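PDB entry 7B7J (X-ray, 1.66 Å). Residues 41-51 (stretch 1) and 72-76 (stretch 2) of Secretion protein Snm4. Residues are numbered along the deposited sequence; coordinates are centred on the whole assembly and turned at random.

Stretch 1 (41-51) PISVMIDPLLK
Stretch 2 72-76: RWMLC

A helix packs across a β-strand of the same chain, and the contact is made by apolar side chains with no hydrogen bond between the two stretches. Pro41 leads in with phi/psi of -61/145, and the helix runs on through Lys51. Residues 46-51 hold phi near -53 to -72 and psi from -38 to -49. Val44 and Met45 depart from these values, at -88/-5 and -100/-17. The helix is kinked where the N atoms of Asp47 and Pro48 have no bond to the turn before; the nitrogen of Pro48 has no hydrogen to give. Beyond the kink, Leu49 N bonds to Met45 O at 3.0 Å and Leu50 N to Ile46 O at 2.9 Å.

The strand, 72-76, is extended, with phi from -86 to -141 and psi from 121 to 150. Its direction makes 101° with that of the helix, so the two cross nearly at right angles. The axes come within 8.7 Å. The nearest CA atoms across the stretches are those of Ile46 and Met74, 7.1 Å apart.

Strand alternation decides which side chains meet the helix. Trp73 and Leu75 point toward it, while Met74 between them points away. This leaves a hollow over the Met74 backbone, and Ile46 fills it. Ile46 has chi1 m and chi2 at -91°, between wells. Its CD1 sits 4.0 Å from Met74 C and 3.6 Å from Leu75 CG. Its CG2 turns to the other side chain and lies 3.7 Å from Trp73 CB.

Leu75 is the bump that enters the helix surface. With chi1 m and chi2 t, it reaches three residues spaced along the helix. Ile42, m at both chi angles, brings CG2 to 4.2 Å from Leu75 CD1. Leu49, chi1 t and chi2 p, brings CD2 to 3.9 Å from Leu75 CD2. Ile46 touches it at CG, as above.

Trp73, chi1 -84° (m) and chi2 104°, offers a ring face to Leu50. Leu50 is t then p. Its CD2 methyl lies over the five-membered ring, 3.6 Å from the centroid and 22° off the normal, a CH-pi contact. The same methyl is 3.5 Å from Trp73 CD1 and 3.3 Å from Trp73 NE1, so it sits close against the pyrrole part of the ring.

Together the two stretches bury 357 Å². Trp73 and Leu75 have the largest covered areas, 85 and 82 Å², followed by Ile46 with 68 Å².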

# COMPACT_ATOMS: atom_id res chain seq x y z
N PRO A 41 3.66 -4.08 -11.66
CA PRO A 41 2.66 -3.02 -11.54
C PRO A 41 2.05 -2.99 -10.17
O PRO A 41 1.72 -4.08 -9.61
CB PRO A 41 1.79 -3.32 -12.74
CG PRO A 41 2.03 -4.65 -13.27
CD PRO A 41 3.35 -5.08 -12.68
N ILE A 42 1.75 -1.81 -9.71
CA ILE A 42 1.02 -1.65 -8.42
C ILE A 42 -0.25 -2.50 -8.35
O ILE A 42 -0.51 -2.96 -7.25
CB ILE A 42 0.76 -0.12 -8.11
CG1 ILE A 42 2.07 0.69 -8.03
CG2 ILE A 42 -0.23 0.17 -6.98
CD1 ILE A 42 3.16 0.20 -7.16
N SER A 43 -0.98 -2.50 -9.41
CA SER A 43 -2.26 -3.23 -9.54
C SER A 43 -2.14 -4.66 -9.00
O SER A 43 -3.21 -5.22 -8.57
CB SER A 43 -2.84 -3.14 -10.89
OG SER A 43 -2.08 -3.89 -11.84
N VAL A 44 -1.05 -5.34 -9.26
CA VAL A 44 -1.02 -6.77 -8.85
C VAL A 44 -0.49 -6.79 -7.43
O VAL A 44 -0.62 -7.88 -6.73
CB VAL A 44 -0.13 -7.63 -9.74
CG1 VAL A 44 -0.64 -7.67 -11.15
CG2 VAL A 44 1.36 -7.32 -9.58
N MET A 45 -0.05 -5.72 -6.76
CA MET A 45 0.41 -5.74 -5.37
C MET A 45 -0.58 -5.25 -4.34
O MET A 45 -0.42 -5.51 -3.18
CB MET A 45 1.78 -5.00 -5.24
CG MET A 45 2.95 -5.70 -6.17
SD MET A 45 4.51 -5.13 -5.63
CE MET A 45 4.47 -3.46 -6.23
N ILE A 46 -1.63 -4.52 -4.80
CA ILE A 46 -2.46 -3.86 -3.75
C ILE A 46 -3.27 -4.77 -2.84
O ILE A 46 -3.20 -4.58 -1.59
CB ILE A 46 -3.45 -2.87 -4.44
CG1 ILE A 46 -2.70 -1.64 -4.93
CG2 ILE A 46 -4.44 -2.34 -3.35
CD1 ILE A 46 -2.73 -0.64 -3.86
N ASP A 47 -3.97 -5.66 -3.42
CA ASP A 47 -4.81 -6.62 -2.67
C ASP A 47 -3.95 -7.54 -1.91
O ASP A 47 -4.14 -7.68 -0.68
CB ASP A 47 -5.84 -7.38 -3.47
CG ASP A 47 -6.83 -6.38 -4.01
OD1 ASP A 47 -7.16 -5.35 -3.44
OD2 ASP A 47 -7.09 -6.54 -5.13
N PRO A 48 -2.85 -8.04 -2.54
CA PRO A 48 -1.86 -8.79 -1.69
C PRO A 48 -1.28 -8.07 -0.47
O PRO A 48 -1.12 -8.69 0.64
CB PRO A 48 -0.81 -9.30 -2.72
CG PRO A 48 -1.59 -9.43 -3.94
CD PRO A 48 -2.62 -8.33 -3.96
N LEU A 49 -1.02 -6.81 -0.60
CA LEU A 49 -0.49 -5.94 0.44
C LEU A 49 -1.56 -5.69 1.47
O LEU A 49 -1.13 -5.76 2.72
CB LEU A 49 0.05 -4.67 -0.24
CG LEU A 49 0.74 -3.72 0.69
CD1 LEU A 49 1.97 -4.37 1.44
CD2 LEU A 49 1.19 -2.42 0.01
N LEU A 50 -2.76 -5.42 1.12
CA LEU A 50 -3.79 -5.30 2.14
C LEU A 50 -3.83 -6.57 3.06
O LEU A 50 -4.10 -6.47 4.28
CB LEU A 50 -5.13 -5.05 1.37
CG LEU A 50 -6.36 -4.82 2.30
CD1 LEU A 50 -6.30 -3.69 3.40
CD2 LEU A 50 -7.61 -4.64 1.34
N LYS A 51 -3.62 -7.75 2.49
CA LYS A 51 -3.70 -8.98 3.31
C LYS A 51 -2.52 -9.04 4.29
O LYS A 51 -2.74 -9.40 5.44
CB LYS A 51 -3.75 -10.22 2.42
CG LYS A 51 -5.14 -10.79 2.20
CD LYS A 51 -5.13 -12.23 1.75
CE LYS A 51 -5.37 -13.20 2.88
NZ LYS A 51 -6.23 -14.33 2.45
N ARG A 72 -12.16 1.74 -3.93
CA ARG A 72 -10.91 1.25 -4.50
C ARG A 72 -9.82 1.48 -3.48
O ARG A 72 -9.77 2.59 -2.92
CB ARG A 72 -10.56 1.94 -5.81
CG ARG A 72 -11.65 1.75 -6.90
CD ARG A 72 -11.44 2.34 -8.31
NE ARG A 72 -11.99 3.62 -8.03
CZ ARG A 72 -11.32 4.61 -7.50
NH1 ARG A 72 -9.99 4.55 -7.34
NH2 ARG A 72 -12.02 5.67 -7.13
N TRP A 73 -9.00 0.50 -3.24
CA TRP A 73 -7.82 0.61 -2.36
C TRP A 73 -6.69 1.16 -3.21
O TRP A 73 -6.65 0.77 -4.38
CB TRP A 73 -7.43 -0.75 -1.79
CG TRP A 73 -8.21 -1.17 -0.55
CD1 TRP A 73 -9.20 -2.09 -0.50
CD2 TRP A 73 -8.15 -0.54 0.76
NE1 TRP A 73 -9.73 -2.16 0.75
CE2 TRP A 73 -9.20 -1.22 1.52
CE3 TRP A 73 -7.30 0.35 1.40
CZ2 TRP A 73 -9.45 -0.92 2.84
CZ3 TRP A 73 -7.58 0.68 2.73
CH2 TRP A 73 -8.74 0.13 3.37
N MET A 74 -5.94 2.12 -2.68
CA MET A 74 -4.84 2.77 -3.42
C MET A 74 -3.64 3.02 -2.49
O MET A 74 -3.83 3.09 -1.28
CB MET A 74 -5.44 3.98 -4.13
CG MET A 74 -5.98 4.86 -3.14
SD MET A 74 -6.82 6.42 -3.90
CE MET A 74 -7.97 5.64 -4.97
N LEU A 75 -2.48 3.00 -3.08
CA LEU A 75 -1.27 3.48 -2.42
C LEU A 75 -1.02 4.94 -2.73
O LEU A 75 -0.92 5.23 -3.92
CB LEU A 75 -0.04 2.65 -2.73
CG LEU A 75 -0.16 1.26 -2.14
CD1 LEU A 75 0.95 0.48 -2.98
CD2 LEU A 75 0.12 1.25 -0.64
N CYS A 76 -0.96 5.73 -1.72
CA CYS A 76 -0.92 7.23 -1.86
C CYS A 76 0.41 7.83 -1.25
O CYS A 76 0.93 7.39 -0.26
CB CYS A 76 -2.12 7.93 -1.18
SG CYS A 76 -3.65 7.43 -1.97